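Local coordinates for beta-galactosidase (Trichoderma reesei, PDB 3OG2), which probably catalyses the hydrolysis of terminal non-reducing beta-D-galactose residues in beta-D-galactosides, as expected of a family 35 glycoside hydrolase, at residues Asp60-Ile65 and Ile348-Ile354; Glu470-Trp474 and Asn557-Pro561; Gly587-Arg591 and Val602-Asn607; Ala897-Ile902 and Ser979-Arg985. All blocks are in the same frame, centred on the assembly; numbering follows the deposited sequence. Where two conformers were deposited one is given.

Contact 1: residues Asp60-Ile65 and Ile348-Ile354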
# COMPACT_ATOMS: atom_id res chain seq x y z
N ASP A 60 -0.39 -11.46 8.90
CA ASP A 60 -0.13 -12.03 7.56
C ASP A 60 0.71 -11.10 6.74
O ASP A 60 1.73 -11.51 6.15
CB ASP A 60 -1.48 -12.32 6.89
CG ASP A 60 -1.25 -12.95 5.53
OD1 ASP A 60 -0.47 -13.93 5.43
OD2 ASP A 60 -1.87 -12.50 4.53
N VAL A 61 0.33 -9.83 6.68
CA VAL A 61 1.15 -8.93 5.84
C VAL A 61 2.49 -8.74 6.51
O VAL A 61 3.52 -8.69 5.77
CB VAL A 61 0.30 -7.68 5.61
CG1 VAL A 61 -0.69 -7.89 4.48
CG2 VAL A 61 -0.48 -7.34 6.86
N PHE A 62 2.63 -8.64 7.81
CA PHE A 62 3.96 -8.48 8.42
C PHE A 62 4.82 -9.70 8.17
O PHE A 62 6.03 -9.55 7.95
CB PHE A 62 3.86 -8.23 9.92
CG PHE A 62 3.50 -6.83 10.36
CD1 PHE A 62 2.31 -6.59 11.03
CD2 PHE A 62 4.31 -5.75 10.14
CE1 PHE A 62 1.99 -5.30 11.46
CE2 PHE A 62 4.01 -4.47 10.55
CZ PHE A 62 2.84 -4.23 11.24
N HIS A 63 4.28 -10.91 8.19
CA HIS A 63 5.09 -12.07 7.88
C HIS A 63 5.66 -11.99 6.46
O HIS A 63 6.78 -12.38 6.18
CB HIS A 63 4.20 -13.34 7.89
CG HIS A 63 3.90 -13.93 9.19
ND1 HIS A 63 2.85 -14.79 9.41
CD2 HIS A 63 4.62 -13.84 10.33
CE1 HIS A 63 2.89 -15.20 10.66
NE2 HIS A 63 3.96 -14.62 11.26
N LYS A 64 4.82 -11.49 5.53
CA LYS A 64 5.22 -11.41 4.12
C LYS A 64 6.28 -10.31 3.96
O LYS A 64 7.20 -10.47 3.13
CB LYS A 64 3.97 -11.15 3.28
CG LYS A 64 3.12 -12.40 3.17
CD LYS A 64 1.70 -12.18 2.68
CE LYS A 64 1.05 -13.57 2.55
NZ LYS A 64 -0.38 -13.49 2.26
N ILE A 65 6.21 -9.24 4.73
CA ILE A 65 7.26 -8.19 4.63
C ILE A 65 8.52 -8.63 5.34
O ILE A 65 9.62 -8.45 4.81
CB ILE A 65 6.68 -6.90 5.21
CG1 ILE A 65 5.58 -6.42 4.24
CG2 ILE A 65 7.78 -5.87 5.43
CD1 ILE A 65 4.86 -5.18 4.69
N ILE A 348 3.21 -6.81 -2.75
CA ILE A 348 2.16 -7.64 -2.16
C ILE A 348 0.82 -7.15 -2.71
O ILE A 348 0.54 -5.96 -2.58
CB ILE A 348 2.18 -7.56 -0.63
CG1 ILE A 348 3.58 -7.88 -0.08
CG2 ILE A 348 1.10 -8.44 -0.06
CD1 ILE A 348 3.75 -7.70 1.43
N ARG A 349 0.08 -8.05 -3.37
CA ARG A 349 -1.16 -7.63 -4.01
C ARG A 349 -2.20 -7.22 -2.96
O ARG A 349 -2.10 -7.55 -1.76
CB ARG A 349 -1.76 -8.79 -4.76
CG ARG A 349 -0.95 -9.22 -6.00
CD ARG A 349 -1.73 -10.36 -6.65
NE ARG A 349 -1.04 -10.96 -7.80
CZ ARG A 349 -1.15 -10.51 -9.02
NH1 ARG A 349 -1.90 -9.44 -9.32
NH2 ARG A 349 -0.49 -11.15 -10.00
N GLU A 350 -3.27 -6.58 -3.45
CA GLU A 350 -4.39 -6.17 -2.60
C GLU A 350 -4.99 -7.33 -1.85
O GLU A 350 -5.43 -7.16 -0.72
CB GLU A 350 -5.42 -5.52 -3.54
CG GLU A 350 -6.68 -5.07 -2.83
CD GLU A 350 -7.58 -4.26 -3.75
OE1 GLU A 350 -7.37 -4.31 -5.00
OE2 GLU A 350 -8.50 -3.56 -3.26
N ASP A 351 -5.02 -8.51 -2.49
CA ASP A 351 -5.55 -9.73 -1.84
C ASP A 351 -4.46 -10.47 -1.05
O ASP A 351 -4.71 -11.60 -0.59
CB ASP A 351 -6.24 -10.59 -2.88
CG ASP A 351 -5.30 -11.20 -3.89
OD1 ASP A 351 -4.06 -11.08 -3.77
OD2 ASP A 351 -5.79 -11.84 -4.87
N ARG A 352 -3.30 -9.87 -0.87
CA ARG A 352 -2.16 -10.27 -0.03
C ARG A 352 -1.32 -11.38 -0.70
O ARG A 352 -0.40 -11.91 -0.06
CB ARG A 352 -2.51 -10.60 1.44
CG ARG A 352 -3.47 -9.55 2.02
CD ARG A 352 -3.87 -9.85 3.46
NE ARG A 352 -4.32 -11.23 3.58
CZ ARG A 352 -5.47 -11.72 3.16
NH1 ARG A 352 -6.39 -10.92 2.59
NH2 ARG A 352 -5.68 -13.03 3.33
N ARG A 353 -1.59 -11.69 -1.96
CA ARG A 353 -0.76 -12.71 -2.64
C ARG A 353 0.63 -12.11 -2.96
O ARG A 353 0.75 -10.92 -3.27
CB ARG A 353 -1.39 -13.23 -3.92
CG ARG A 353 -2.57 -14.16 -3.65
CD ARG A 353 -3.14 -14.65 -4.98
NE ARG A 353 -3.77 -13.62 -5.76
CZ ARG A 353 -3.69 -13.38 -7.07
NH1 ARG A 353 -2.95 -14.10 -7.93
NH2 ARG A 353 -4.37 -12.38 -7.59
N ILE A 354 1.62 -13.01 -2.90
CA ILE A 354 3.02 -12.64 -3.14
C ILE A 354 3.59 -13.47 -4.28
O ILE A 354 4.70 -13.99 -4.27
CB ILE A 354 3.84 -12.84 -1.85
CG1 ILE A 354 3.70 -14.26 -1.26
CG2 ILE A 354 3.42 -11.76 -0.85
CD1 ILE A 354 4.71 -14.53 -0.18
O HOH W 1 -3.74 -14.80 4.28
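Asp60 and Arg352 meet at roughly a right angle, with the carboxylate and guanidinium planes turned 70° against each other. Asp60 OD2 lies at the guanidinium edge, near its plane, and accepts from Arg352 NE at 2.9 Å on its anti side. The syn side of that oxygen is taken by Lys64, one helical turn along, whose NZ stands 2.9 Å from Asp60 OD2. A single buried oxygen is thus gripped by two cations, and a water, weakly bonded to OD2, links it to Arg352 NH2. The other oxygen, Asp60 OD1, is salt-bridged to Arg591 of strand 589-596, which limits rotation of the carboxylate.

The bend of Arg352 at chi3 (-50°) swings NE toward Asp60, while its CD rests 3.9 Å from Val61 CG1. Lys64 runs extended beyond CG across the loop, and its NZ also donates to Arg352 O at 2.8 Å, coming from above the carbonyl plane. On the way its CD passes 3.9 Å from Ile354 CG2. Beside it, the CD1 end of Ile348 meets Ile65 CG1 at 3.6 Å, the two side chains crossing at about a right angle. A methionine in place of Lys64 would probably leave Arg352 O without this donor and Asp60 with one fewer counter-charge.

The contact joins helix 58-66, part of the right-handed beta-alpha-beta crossover between strands 38-47 and 72-76, to the long loop between strand 318-321 and helix 357-370, an arrangement belonging to the TIM barrel of the family 35 domain.

Contact 2: residues Glu470-Trp474 and Asn557-Pro561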
# COMPACT_ATOMS: atom_id res chain seq x y z
N GLU A 470 26.01 -12.19 -7.11
CA GLU A 470 25.39 -11.47 -6.01
C GLU A 470 25.14 -12.38 -4.83
O GLU A 470 24.96 -13.59 -4.96
CB GLU A 470 24.08 -10.84 -6.55
CG GLU A 470 24.48 -9.73 -7.57
CD GLU A 470 23.32 -8.89 -8.03
OE1 GLU A 470 22.52 -9.38 -8.89
OE2 GLU A 470 23.22 -7.74 -7.52
N ILE A 471 25.19 -11.79 -3.65
CA ILE A 471 25.00 -12.54 -2.42
C ILE A 471 23.53 -12.50 -2.05
O ILE A 471 22.92 -11.42 -2.00
CB ILE A 471 25.83 -11.89 -1.31
CG1 ILE A 471 27.31 -12.08 -1.55
CG2 ILE A 471 25.48 -12.45 0.08
CD1 ILE A 471 28.12 -10.89 -1.77
N PHE A 472 22.95 -13.66 -1.83
CA PHE A 472 21.58 -13.77 -1.30
C PHE A 472 21.63 -13.74 0.23
O PHE A 472 20.96 -12.94 0.88
CB PHE A 472 20.90 -15.05 -1.85
CG PHE A 472 19.58 -15.24 -1.14
CD1 PHE A 472 18.50 -14.39 -1.42
CD2 PHE A 472 19.41 -16.25 -0.20
CE1 PHE A 472 17.29 -14.57 -0.76
CE2 PHE A 472 18.19 -16.42 0.45
CZ PHE A 472 17.12 -15.60 0.16
N THR A 473 22.43 -14.61 0.83
CA THR A 473 22.58 -14.62 2.29
C THR A 473 23.84 -15.36 2.65
O THR A 473 24.45 -16.05 1.78
CB THR A 473 21.36 -15.27 2.98
OG1 THR A 473 21.36 -14.89 4.36
CG2 THR A 473 21.39 -16.80 2.92
N TRP A 474 24.23 -15.25 3.90
CA TRP A 474 25.27 -16.17 4.41
C TRP A 474 25.04 -16.24 5.92
O TRP A 474 24.45 -15.32 6.48
CB TRP A 474 26.70 -15.70 4.09
CG TRP A 474 27.05 -14.41 4.75
CD1 TRP A 474 26.90 -13.16 4.20
CD2 TRP A 474 27.60 -14.21 6.06
NE1 TRP A 474 27.32 -12.20 5.09
CE2 TRP A 474 27.75 -12.81 6.23
CE3 TRP A 474 27.96 -15.10 7.08
CZ2 TRP A 474 28.26 -12.31 7.41
CZ3 TRP A 474 28.47 -14.59 8.27
CH2 TRP A 474 28.61 -13.18 8.41
N ASN A 557 13.26 -18.72 -4.66
CA ASN A 557 12.56 -19.65 -3.77
C ASN A 557 13.27 -19.93 -2.47
O ASN A 557 12.85 -20.82 -1.73
CB ASN A 557 12.35 -21.01 -4.53
CG ASN A 557 11.49 -20.77 -5.77
OD1 ASN A 557 10.38 -20.26 -5.79
ND2 ASN A 557 12.09 -21.21 -6.87
N TYR A 558 14.32 -19.19 -2.15
CA TYR A 558 15.00 -19.34 -0.86
C TYR A 558 14.47 -18.31 0.15
O TYR A 558 13.98 -17.23 -0.23
CB TYR A 558 16.53 -19.09 -1.03
CG TYR A 558 17.31 -20.25 -1.60
CD1 TYR A 558 17.07 -20.70 -2.92
CD2 TYR A 558 18.31 -20.90 -0.90
CE1 TYR A 558 17.81 -21.77 -3.44
CE2 TYR A 558 19.05 -21.98 -1.41
CZ TYR A 558 18.78 -22.38 -2.69
OH TYR A 558 19.50 -23.46 -3.22
N TRP A 559 14.61 -18.67 1.43
CA TRP A 559 14.04 -17.89 2.51
C TRP A 559 15.01 -17.91 3.66
O TRP A 559 15.76 -18.89 3.83
CB TRP A 559 12.70 -18.54 2.98
CG TRP A 559 11.70 -18.66 1.87
CD1 TRP A 559 11.55 -19.76 1.07
CD2 TRP A 559 10.75 -17.70 1.42
NE1 TRP A 559 10.53 -19.54 0.15
CE2 TRP A 559 10.04 -18.27 0.34
CE3 TRP A 559 10.44 -16.38 1.83
CZ2 TRP A 559 9.02 -17.61 -0.35
CZ3 TRP A 559 9.43 -15.74 1.13
CH2 TRP A 559 8.73 -16.32 0.07
N VAL A 560 14.99 -16.85 4.47
CA VAL A 560 15.90 -16.78 5.60
C VAL A 560 15.15 -16.34 6.85
O VAL A 560 15.34 -15.23 7.39
CB VAL A 560 17.08 -15.83 5.33
CG1 VAL A 560 18.18 -16.04 6.37
CG2 VAL A 560 17.67 -16.01 3.92
N PRO A 561 14.29 -17.20 7.39
CA PRO A 561 13.60 -16.87 8.65
C PRO A 561 14.62 -16.81 9.79
O PRO A 561 15.59 -17.56 9.83
CB PRO A 561 12.62 -18.07 8.82
CG PRO A 561 13.40 -19.19 8.16
CD PRO A 561 13.96 -18.55 6.91
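An apolar junction between the edge strands of two different beta-sheets is formed here by Phe472 and Thr473 of strand 470-476 and by Tyr558 and Val560 at and just beyond strand 558-559. The strands do not pair: the CA atoms of Thr473 and Val560 are 7.8 Å apart, and side chains fill the distance.

Phe472 contributes the largest share. With CG set anti to the backbone N (chi1 172°), its ring extends from the strand, and CE2 settles between two aliphatic groups, 3.5 Å from Tyr558 CB and 3.5 Å from Val560 CG2. Val560 approaches from the opposite direction, whereas Tyr558 lies obliquely across the phenylalanine. Phe472 CZ also comes to 3.6 Å from Tyr558 O, a carbonyl that accepts a hydrogen bond from Lys363. Of the Tyr558 side chain it is chiefly CB that meets Phe472; the ring leads off toward Arg537, which donates to the phenol oxygen.

Thr473 and Val560 reach toward each other tip to tip. The valine spreads both methyls over the threonine: CG2 is 3.9 Å from Thr473 CB, and CG1 is 3.9 Å from Thr473 OG1. Successive residues can both face the partner because Phe472 has near-helical backbone angles (psi -54°) and both it and Thr473 bond to Val484, a pattern consistent with a classic beta bulge.

Helix 357-370 borders the junction, with Leu364 and Gln367 against Phe472 and Gln367 also against Val560. Strand 481-487 adds Tyr486 beside the Phe472 ring, and Trp559 turns away onto Leu589 and Ile590 of strand 589-596.

Contact 3: residues Gly587-Arg591 and Val602-Asn607. With NAG (2-acetamido-2-deoxy-beta-D-glucopyranose), chain B.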
# COMPACT_ATOMS: atom_id res chain seq x y z
N GLY A 587 9.11 -23.30 -1.18
CA GLY A 587 7.91 -22.76 -0.54
C GLY A 587 7.49 -21.45 -1.16
O GLY A 587 8.31 -20.64 -1.60
N TYR A 588 6.17 -21.21 -1.15
CA TYR A 588 5.62 -19.93 -1.58
C TYR A 588 5.85 -18.83 -0.56
O TYR A 588 5.98 -17.65 -0.91
CB TYR A 588 4.15 -20.14 -1.81
CG TYR A 588 3.26 -18.94 -2.02
CD1 TYR A 588 3.13 -18.26 -3.23
CD2 TYR A 588 2.48 -18.53 -0.93
CE1 TYR A 588 2.29 -17.18 -3.39
CE2 TYR A 588 1.60 -17.46 -1.07
CZ TYR A 588 1.54 -16.79 -2.29
OH TYR A 588 0.66 -15.74 -2.43
N LEU A 589 5.92 -19.22 0.72
CA LEU A 589 6.22 -18.31 1.79
C LEU A 589 6.77 -19.12 2.98
O LEU A 589 6.15 -20.14 3.33
CB LEU A 589 4.97 -17.56 2.27
CG LEU A 589 5.14 -16.61 3.46
CD1 LEU A 589 6.15 -15.47 3.15
CD2 LEU A 589 3.79 -15.98 3.81
N ILE A 590 7.87 -18.68 3.58
CA ILE A 590 8.23 -19.16 4.92
C ILE A 590 7.97 -18.04 5.89
O ILE A 590 8.54 -16.96 5.75
CB ILE A 590 9.69 -19.62 4.98
CG1 ILE A 590 9.94 -20.72 3.95
CG2 ILE A 590 10.05 -19.99 6.40
CD1 ILE A 590 9.20 -22.04 4.22
N ARG A 591 7.03 -18.28 6.80
CA ARG A 591 6.61 -17.25 7.73
C ARG A 591 7.52 -17.19 8.93
O ARG A 591 7.83 -16.08 9.39
CB ARG A 591 5.17 -17.53 8.23
CG ARG A 591 4.15 -17.39 7.11
CD ARG A 591 2.74 -17.83 7.67
NE ARG A 591 1.80 -17.68 6.57
CZ ARG A 591 1.22 -16.55 6.23
NH1 ARG A 591 1.38 -15.42 6.92
NH2 ARG A 591 0.42 -16.56 5.17
N VAL A 602 8.43 -25.17 11.43
CA VAL A 602 8.38 -24.18 10.37
C VAL A 602 6.91 -23.84 10.09
O VAL A 602 6.11 -24.78 9.94
CB VAL A 602 9.04 -24.77 9.12
CG1 VAL A 602 9.05 -23.72 8.00
CG2 VAL A 602 10.45 -25.28 9.41
N GLN A 603 6.61 -22.57 9.95
CA GLN A 603 5.32 -22.18 9.43
C GLN A 603 5.49 -21.71 7.98
O GLN A 603 6.35 -20.84 7.77
CB GLN A 603 4.73 -21.05 10.30
CG GLN A 603 4.42 -21.51 11.73
CD GLN A 603 3.39 -22.62 11.82
OE1 GLN A 603 3.67 -23.67 12.46
NE2 GLN A 603 2.20 -22.42 11.24
N ALA A 604 4.73 -22.26 7.08
CA ALA A 604 4.97 -22.05 5.65
C ALA A 604 3.65 -22.04 4.87
O ALA A 604 2.69 -22.65 5.35
CB ALA A 604 5.83 -23.17 5.12
N ASP A 605 3.67 -21.40 3.72
CA ASP A 605 2.55 -21.49 2.79
C ASP A 605 3.04 -22.12 1.48
O ASP A 605 4.17 -21.89 1.07
CB ASP A 605 1.92 -20.14 2.46
CG ASP A 605 1.17 -19.54 3.63
OD1 ASP A 605 1.49 -19.81 4.81
OD2 ASP A 605 0.20 -18.73 3.37
N PHE A 606 2.16 -22.89 0.88
CA PHE A 606 2.45 -23.56 -0.36
C PHE A 606 1.35 -23.31 -1.40
O PHE A 606 0.17 -23.57 -1.16
CB PHE A 606 2.52 -25.08 -0.13
CG PHE A 606 3.56 -25.43 0.91
CD1 PHE A 606 4.91 -25.47 0.57
CD2 PHE A 606 3.17 -25.73 2.21
CE1 PHE A 606 5.89 -25.79 1.50
CE2 PHE A 606 4.15 -26.06 3.15
CZ PHE A 606 5.50 -26.09 2.81
N ASN A 607 1.72 -22.77 -2.56
CA ASN A 607 0.70 -22.57 -3.60
C ASN A 607 0.87 -23.61 -4.72
O ASN A 607 -0.05 -23.74 -5.56
CB ASN A 607 0.69 -21.17 -4.19
CG ASN A 607 1.93 -20.87 -5.03
OD1 ASN A 607 3.00 -21.44 -4.81
ND2 ASN A 607 1.75 -19.98 -6.00
C1 NAG B . 2.80 -19.76 -6.94
C2 NAG B . 2.15 -19.17 -8.23
C3 NAG B . 3.23 -18.85 -9.25
C4 NAG B . 4.24 -17.85 -8.59
C5 NAG B . 4.75 -18.46 -7.26
C6 NAG B . 5.59 -17.44 -6.49
C7 NAG B . -0.01 -20.26 -8.58
C8 NAG B . -0.74 -21.37 -9.27
N2 NAG B . 1.30 -20.19 -8.81
O3 NAG B . 2.59 -18.16 -10.34
O4 NAG B . 5.37 -17.77 -9.45
O5 NAG B . 3.62 -18.70 -6.43
O6 NAG B . 6.23 -18.13 -5.43
O7 NAG B . -0.55 -19.51 -7.74
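Leu589 and Asp605 form an antiparallel hydrogen-bonded pair in the beta hairpin of strands 589-596 and 599-605, with Asp605 N donating to Leu589 O at 2.8 Å. Tyr588 and Leu589 both face Asp605, which makes a classic beta bulge at the open end of the hairpin; the Tyr588 N bond to Asp605 O is weak.

Beyond the bulge, Arg591 runs extended from CG to NE and grips Asp605 side-on. NE meets OD1 of Asp605 at 2.8 Å and NH2 meets OD2 of Asp605, also at 2.8 Å. Both oxygens lie near the guanidinium plane, but the nitrogens come about 40° out of the carboxylate plane, and the two groups are turned 48° apart. Leu589 CD2 covers the centre of one guanidinium face, while Thr983 OG1 and Gly984 N hold the carboxylate as well. A leucine at Arg591 would probably leave the buried Asp605 without its charge partner and Leu589 CD2 without the flat group it packs on. On the other side of the hairpin, Ile590 CD1 packs 3.7 Å from Ala604 CB and also touches Val602 CG1.

Past the bulge in the other direction, Asn607 CB sits over one face of the Tyr588 ring in a CH-pi contact, and Asp605 CB lies at its edge. Asn607 carries an N-linked glycan: ND2 is bonded to NAG C1 at 1.4 Å, and the sugar O5 is 3.3 Å from Tyr588 CD1.

Contact 4: residues Ala897-Ile902 and Ser979-Arg985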
# COMPACT_ATOMS: atom_id res chain seq x y z
N ALA A 897 -11.02 -22.55 5.32
CA ALA A 897 -10.18 -21.37 5.66
C ALA A 897 -9.17 -21.68 6.75
O ALA A 897 -8.12 -21.03 6.86
CB ALA A 897 -11.11 -20.24 6.10
N GLN A 898 -9.42 -22.69 7.59
CA GLN A 898 -8.43 -23.11 8.55
C GLN A 898 -7.15 -23.58 7.85
O GLN A 898 -6.06 -23.28 8.31
CB GLN A 898 -9.00 -24.22 9.43
CG GLN A 898 -8.24 -24.29 10.76
CD GLN A 898 -8.83 -25.48 11.52
OE1 GLN A 898 -9.91 -25.96 11.12
NE2 GLN A 898 -8.14 -25.93 12.55
N GLU A 899 -7.27 -24.32 6.77
CA GLU A 899 -6.11 -24.90 6.08
C GLU A 899 -5.65 -24.10 4.89
O GLU A 899 -4.46 -24.27 4.53
CB GLU A 899 -6.39 -26.35 5.63
CG GLU A 899 -6.81 -27.26 6.79
CD GLU A 899 -8.24 -27.15 7.28
OE1 GLU A 899 -9.19 -26.75 6.56
OE2 GLU A 899 -8.49 -27.47 8.49
N TYR A 900 -6.51 -23.29 4.28
CA TYR A 900 -6.16 -22.65 3.03
C TYR A 900 -6.51 -21.16 3.07
O TYR A 900 -7.55 -20.79 3.62
CB TYR A 900 -6.96 -23.23 1.83
CG TYR A 900 -6.57 -24.69 1.63
CD1 TYR A 900 -5.50 -24.99 0.80
CD2 TYR A 900 -7.24 -25.70 2.27
CE1 TYR A 900 -5.09 -26.31 0.58
CE2 TYR A 900 -6.87 -27.02 2.08
CZ TYR A 900 -5.80 -27.30 1.25
OH TYR A 900 -5.42 -28.61 1.08
N ASP A 901 -5.66 -20.39 2.41
CA ASP A 901 -5.96 -18.97 2.10
C ASP A 901 -6.55 -18.97 0.70
O ASP A 901 -5.84 -19.29 -0.28
CB ASP A 901 -4.66 -18.20 2.21
CG ASP A 901 -4.73 -16.74 1.84
OD1 ASP A 901 -5.82 -16.26 1.44
OD2 ASP A 901 -3.69 -16.04 1.92
N ILE A 902 -7.80 -18.58 0.55
CA ILE A 902 -8.49 -18.61 -0.74
C ILE A 902 -9.01 -17.20 -0.99
O ILE A 902 -10.10 -16.87 -0.53
CB ILE A 902 -9.66 -19.62 -0.75
CG1 ILE A 902 -9.21 -21.04 -0.38
CG2 ILE A 902 -10.37 -19.58 -2.09
CD1 ILE A 902 -10.31 -22.00 0.01
N SER A 979 -6.32 -19.43 -6.83
CA SER A 979 -5.89 -20.79 -6.48
C SER A 979 -5.64 -20.91 -4.98
O SER A 979 -4.94 -20.04 -4.39
CB SER A 979 -4.62 -21.09 -7.30
OG SER A 979 -4.21 -22.45 -7.10
N PRO A 980 -6.17 -21.94 -4.34
CA PRO A 980 -6.01 -22.01 -2.87
C PRO A 980 -4.56 -22.17 -2.45
O PRO A 980 -3.80 -22.93 -3.07
CB PRO A 980 -6.78 -23.30 -2.48
CG PRO A 980 -7.16 -23.97 -3.72
CD PRO A 980 -6.95 -23.06 -4.87
N ILE A 981 -4.19 -21.48 -1.39
CA ILE A 981 -2.82 -21.60 -0.86
C ILE A 981 -2.87 -22.34 0.47
O ILE A 981 -3.52 -21.90 1.39
CB ILE A 981 -2.24 -20.17 -0.64
CG1 ILE A 981 -2.23 -19.45 -2.01
CG2 ILE A 981 -0.89 -20.25 0.05
CD1 ILE A 981 -2.43 -17.96 -1.84
N LEU A 982 -2.16 -23.46 0.53
CA LEU A 982 -2.08 -24.18 1.81
C LEU A 982 -1.28 -23.34 2.77
O LEU A 982 -0.16 -22.94 2.41
CB LEU A 982 -1.41 -25.54 1.53
CG LEU A 982 -1.34 -26.47 2.74
CD1 LEU A 982 -2.72 -26.93 3.18
CD2 LEU A 982 -0.46 -27.67 2.40
N THR A 983 -1.86 -23.02 3.94
CA THR A 983 -1.33 -21.91 4.72
C THR A 983 -0.97 -22.27 6.15
O THR A 983 -1.67 -23.06 6.82
CB THR A 983 -2.32 -20.71 4.69
OG1 THR A 983 -1.69 -19.59 5.30
CG2 THR A 983 -3.56 -20.98 5.55
N GLY A 984 0.11 -21.64 6.63
CA GLY A 984 0.60 -21.73 7.99
C GLY A 984 0.38 -20.42 8.73
O GLY A 984 0.99 -20.22 9.77
N ARG A 985 -0.49 -19.54 8.20
CA ARG A 985 -0.79 -18.28 8.87
C ARG A 985 -1.51 -18.49 10.17
O ARG A 985 -2.06 -19.58 10.45
CB ARG A 985 -1.70 -17.43 7.95
CG ARG A 985 -3.12 -18.01 7.88
CD ARG A 985 -3.93 -17.25 6.83
NE ARG A 985 -5.21 -17.96 6.65
CZ ARG A 985 -6.16 -17.51 5.84
NH1 ARG A 985 -6.02 -16.37 5.16
NH2 ARG A 985 -7.29 -18.21 5.71
O HOH W 2 -6.03 -20.09 8.35
O HOH W 3 -4.41 -20.95 10.03
O HOH W 4 -2.65 -25.68 6.17
O HOH W 1 -3.74 -14.80 4.28
O HOH W 5 -7.99 -15.48 2.91
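Tyr900 and Leu982 face each other as an antiparallel non-hydrogen-bonded pair, and the tyrosine can be followed outward along the second strand. Its CB lies 3.7 Å from Ile981 O. At the near side of the ring, CD1 is 3.9 Å from Pro980 CB. Further out, CE1 meets Leu982 CD1 at 3.6 Å and CZ is 3.7 Å from the same methyl, which sits over one ring face in a CH-pi contact. At the tip, OH still passes 3.8 Å from Leu982 CD1 and is hydrogen-bonded to Glu648 O. Leu982 puts its methyl there by holding CG anti to the backbone N (chi1 -176°).

Asp901 and Ile981, the next pair along, whose side chains lie on the other face of the sheet, are joined by a bond from each backbone N to the other residue's O. Here Arg985 turns back over Asp901, whose CB lies above one guanidinium face, the carboxylate and guanidinium planes being 21° apart. The ion pair from Arg985 NH1 to Asp901 OD1 is long, 3.7 Å, with no N-H aimed at the oxygen; two waters accept from NH1 and donate one to each carboxylate oxygen. NH2 instead donates to Ala897 O at 3.2 Å, in the carbonyl plane on a lone pair, and has Glu945 as a salt-bridge partner.

Thr983 N donates to Glu899 O, and its OG1, which also bonds Asp605, accepts from Arg985 N in an ST turn just past the strand. Strand 981-982 thus lines the start of strand 900-908 in an antiparallel sheet of the C-terminal all-beta region.

From the N terminus, contact 1 closes a loop of 282 residues within the TIM barrel, and contact 2 then closes one of 82, bringing the edge of the sheet of strand 470-476 against that of 558-559. Contact 3 is a local hairpin, and contact 4 closes a further loop of 76 residues near the C terminus. The four follow in series, none nesting or crossing. In space contact 3 is the hub: Tyr588 OH probably bonds to Ile354 N of contact 1, Trp559 NE1 of contact 2 to Gly587 O, and Phe606 N to Leu982 O of contact 4. The barrel, the sheets of strands 470-476 and 558-559, and the C-terminal all-beta region thereby converge on the hairpin.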